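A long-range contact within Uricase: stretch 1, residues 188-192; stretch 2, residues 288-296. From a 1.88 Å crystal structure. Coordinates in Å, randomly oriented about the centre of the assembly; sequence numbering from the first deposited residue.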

# COMPACT_ATOMS: atom_id res chain seq x y z
N ALA A 188 -9.10 -17.49 4.78
CA ALA A 188 -9.20 -18.88 5.20
C ALA A 188 -8.25 -19.75 4.40
O ALA A 188 -8.02 -19.49 3.22
CB ALA A 188 -10.63 -19.38 5.04
N ARG A 189 -7.71 -20.77 5.04
CA ARG A 189 -6.81 -21.69 4.38
C ARG A 189 -7.13 -23.10 4.87
O ARG A 189 -7.29 -23.33 6.07
CB ARG A 189 -5.36 -21.31 4.68
CG ARG A 189 -4.89 -20.16 3.80
CD ARG A 189 -3.63 -19.50 4.33
NE ARG A 189 -3.13 -18.49 3.40
CZ ARG A 189 -3.85 -17.47 2.92
NH1 ARG A 189 -5.12 -17.32 3.27
NH2 ARG A 189 -3.29 -16.60 2.09
N TRP A 190 -7.27 -24.02 3.93
CA TRP A 190 -7.60 -25.40 4.27
C TRP A 190 -6.61 -26.39 3.65
O TRP A 190 -6.15 -26.22 2.51
CB TRP A 190 -9.05 -25.70 3.85
CG TRP A 190 -9.37 -25.42 2.41
CD1 TRP A 190 -9.34 -26.32 1.38
CD2 TRP A 190 -9.78 -24.17 1.84
NE1 TRP A 190 -9.71 -25.71 0.20
CE2 TRP A 190 -9.99 -24.39 0.46
CE3 TRP A 190 -10.00 -22.89 2.36
CZ2 TRP A 190 -10.41 -23.37 -0.41
CZ3 TRP A 190 -10.42 -21.88 1.50
CH2 TRP A 190 -10.62 -22.13 0.13
N ARG A 191 -6.26 -27.41 4.43
CA ARG A 191 -5.31 -28.42 3.99
C ARG A 191 -6.00 -29.69 3.51
O ARG A 191 -6.82 -30.26 4.22
CB ARG A 191 -4.35 -28.76 5.13
CG ARG A 191 -3.31 -29.83 4.78
CD ARG A 191 -2.30 -30.00 5.90
NE ARG A 191 -2.87 -30.61 7.10
CZ ARG A 191 -3.15 -31.91 7.21
NH1 ARG A 191 -2.93 -32.73 6.19
NH2 ARG A 191 -3.66 -32.39 8.34
N TYR A 192 -5.65 -30.13 2.31
CA TYR A 192 -6.22 -31.34 1.74
C TYR A 192 -5.43 -32.54 2.26
O TYR A 192 -4.23 -32.44 2.47
CB TYR A 192 -6.14 -31.29 0.22
CG TYR A 192 -7.00 -30.22 -0.41
CD1 TYR A 192 -8.38 -30.20 -0.22
CD2 TYR A 192 -6.43 -29.22 -1.21
CE1 TYR A 192 -9.18 -29.23 -0.81
CE2 TYR A 192 -7.23 -28.24 -1.81
CZ TYR A 192 -8.60 -28.25 -1.61
OH TYR A 192 -9.39 -27.30 -2.20
N SER A 288 -7.06 -35.92 13.18
CA SER A 288 -6.11 -35.57 12.13
C SER A 288 -4.82 -34.99 12.70
O SER A 288 -4.74 -34.68 13.89
CB SER A 288 -6.74 -34.57 11.14
OG SER A 288 -7.16 -33.39 11.80
N ARG A 289 -3.81 -34.85 11.85
CA ARG A 289 -2.51 -34.33 12.24
C ARG A 289 -2.63 -33.00 12.98
O ARG A 289 -3.35 -32.10 12.55
CB ARG A 289 -1.62 -34.17 11.00
CG ARG A 289 -0.15 -34.01 11.30
CD ARG A 289 0.67 -34.29 10.06
NE ARG A 289 2.10 -34.13 10.28
CZ ARG A 289 3.02 -34.36 9.35
NH1 ARG A 289 2.66 -34.76 8.14
NH2 ARG A 289 4.31 -34.18 9.63
N ALA A 290 -1.92 -32.89 14.09
CA ALA A 290 -1.96 -31.69 14.93
C ALA A 290 -1.23 -30.47 14.37
O ALA A 290 -1.78 -29.38 14.33
CB ALA A 290 -1.41 -32.03 16.32
N ASP A 291 0.02 -30.66 13.95
CA ASP A 291 0.80 -29.53 13.44
C ASP A 291 1.57 -29.84 12.16
O ASP A 291 2.79 -29.94 12.17
CB ASP A 291 1.76 -29.05 14.52
N HIS A 292 0.85 -29.96 11.05
CA HIS A 292 1.50 -30.24 9.78
C HIS A 292 2.53 -29.15 9.52
O HIS A 292 2.24 -27.96 9.67
CB HIS A 292 0.49 -30.28 8.64
CG HIS A 292 1.04 -30.87 7.38
ND1 HIS A 292 0.65 -32.10 6.90
CD2 HIS A 292 2.00 -30.42 6.54
CE1 HIS A 292 1.35 -32.39 5.82
NE2 HIS A 292 2.18 -31.39 5.58
N PRO A 293 3.76 -29.53 9.12
CA PRO A 293 4.85 -28.61 8.83
C PRO A 293 4.55 -27.52 7.80
O PRO A 293 5.17 -26.46 7.82
CB PRO A 293 5.97 -29.54 8.36
CG PRO A 293 5.72 -30.77 9.15
CD PRO A 293 4.22 -30.93 9.03
N ILE A 294 3.60 -27.77 6.90
CA ILE A 294 3.26 -26.79 5.87
C ILE A 294 2.79 -25.46 6.46
O ILE A 294 2.91 -24.41 5.83
CB ILE A 294 2.18 -27.35 4.91
CG1 ILE A 294 2.08 -26.46 3.66
CG2 ILE A 294 0.82 -27.41 5.61
CD1 ILE A 294 1.32 -27.11 2.52
N TRP A 295 2.25 -25.51 7.68
CA TRP A 295 1.76 -24.29 8.32
C TRP A 295 2.87 -23.37 8.81
O TRP A 295 2.65 -22.18 9.02
CB TRP A 295 0.83 -24.65 9.49
CG TRP A 295 -0.43 -25.33 9.04
CD1 TRP A 295 -0.84 -26.59 9.35
CD2 TRP A 295 -1.45 -24.77 8.21
NE1 TRP A 295 -2.05 -26.85 8.77
CE2 TRP A 295 -2.45 -25.75 8.06
CE3 TRP A 295 -1.62 -23.52 7.58
CZ2 TRP A 295 -3.61 -25.53 7.30
CZ3 TRP A 295 -2.77 -23.31 6.83
CH2 TRP A 295 -3.75 -24.31 6.69
N SER A 296 4.07 -23.92 8.98
CA SER A 296 5.20 -23.13 9.45
C SER A 296 5.73 -22.18 8.39
O SER A 296 6.18 -21.07 8.70
CB SER A 296 6.32 -24.06 9.92
OG SER A 296 5.87 -24.90 10.96
O HOH W 1 -5.19 -31.53 10.66
O HOH W 2 -4.00 -35.48 9.14

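Arg 191 and Trp 295 dominate this contact between a strand (188-192) and a loop that enters a short 3-10 segment at Pro 293; the two stretches together bury 305 Å². No direct hydrogen bond joins them, so the contact rests on packing and on two bridging waters. Arg 191, a buried residue with its CA-to-CB bond directed toward the loop, gives the largest share, 123 Å². Its chain is extended through chi1 and chi2 (both t), then turns at chi3 (p), which sets the direction of NE and the guanidinium beyond CD; successive parts of the side chain meet different partners. Near the backbone, CB lies 4.0 Å from CZ2 of Trp 295. Farther out, CD of Arg 191 sits over the face of the His 292 ring, 4.0 Å from its centroid and 29° off the normal, a CH-pi contact; the same CD is 4.1 Å from CG2 of Ile 294. CB of His 292 in turn covers one face of the guanidinium, 3.7 Å from NE of Arg 191, while NE1 of Trp 295 lies at the guanidinium edge.

At the tip, NH2 of Arg 191 is 3.8 Å from CB of Arg 289 and donates to both waters. Water 1, 2.9 Å from NH2 of Arg 191, donates to OG of Ser 288 (2.9 Å) and O of Arg 289 (2.7 Å); water 2, 3.2 Å from NH2 of Arg 191, accepts from N of Arg 289 (2.8 Å). The charged group thus reaches the loop backbone through solvent.

Trp 295 contributes 74 Å². Its CA-to-CB bond points sideways, but the indole comes nearer the strand, bringing CH2 to 3.7 Å from O of Arg 189 and CZ3 to 3.9 Å from CB of Arg 189. The turn that carries it is held by N of Trp 295 donating to O of His 292 (3.2 Å).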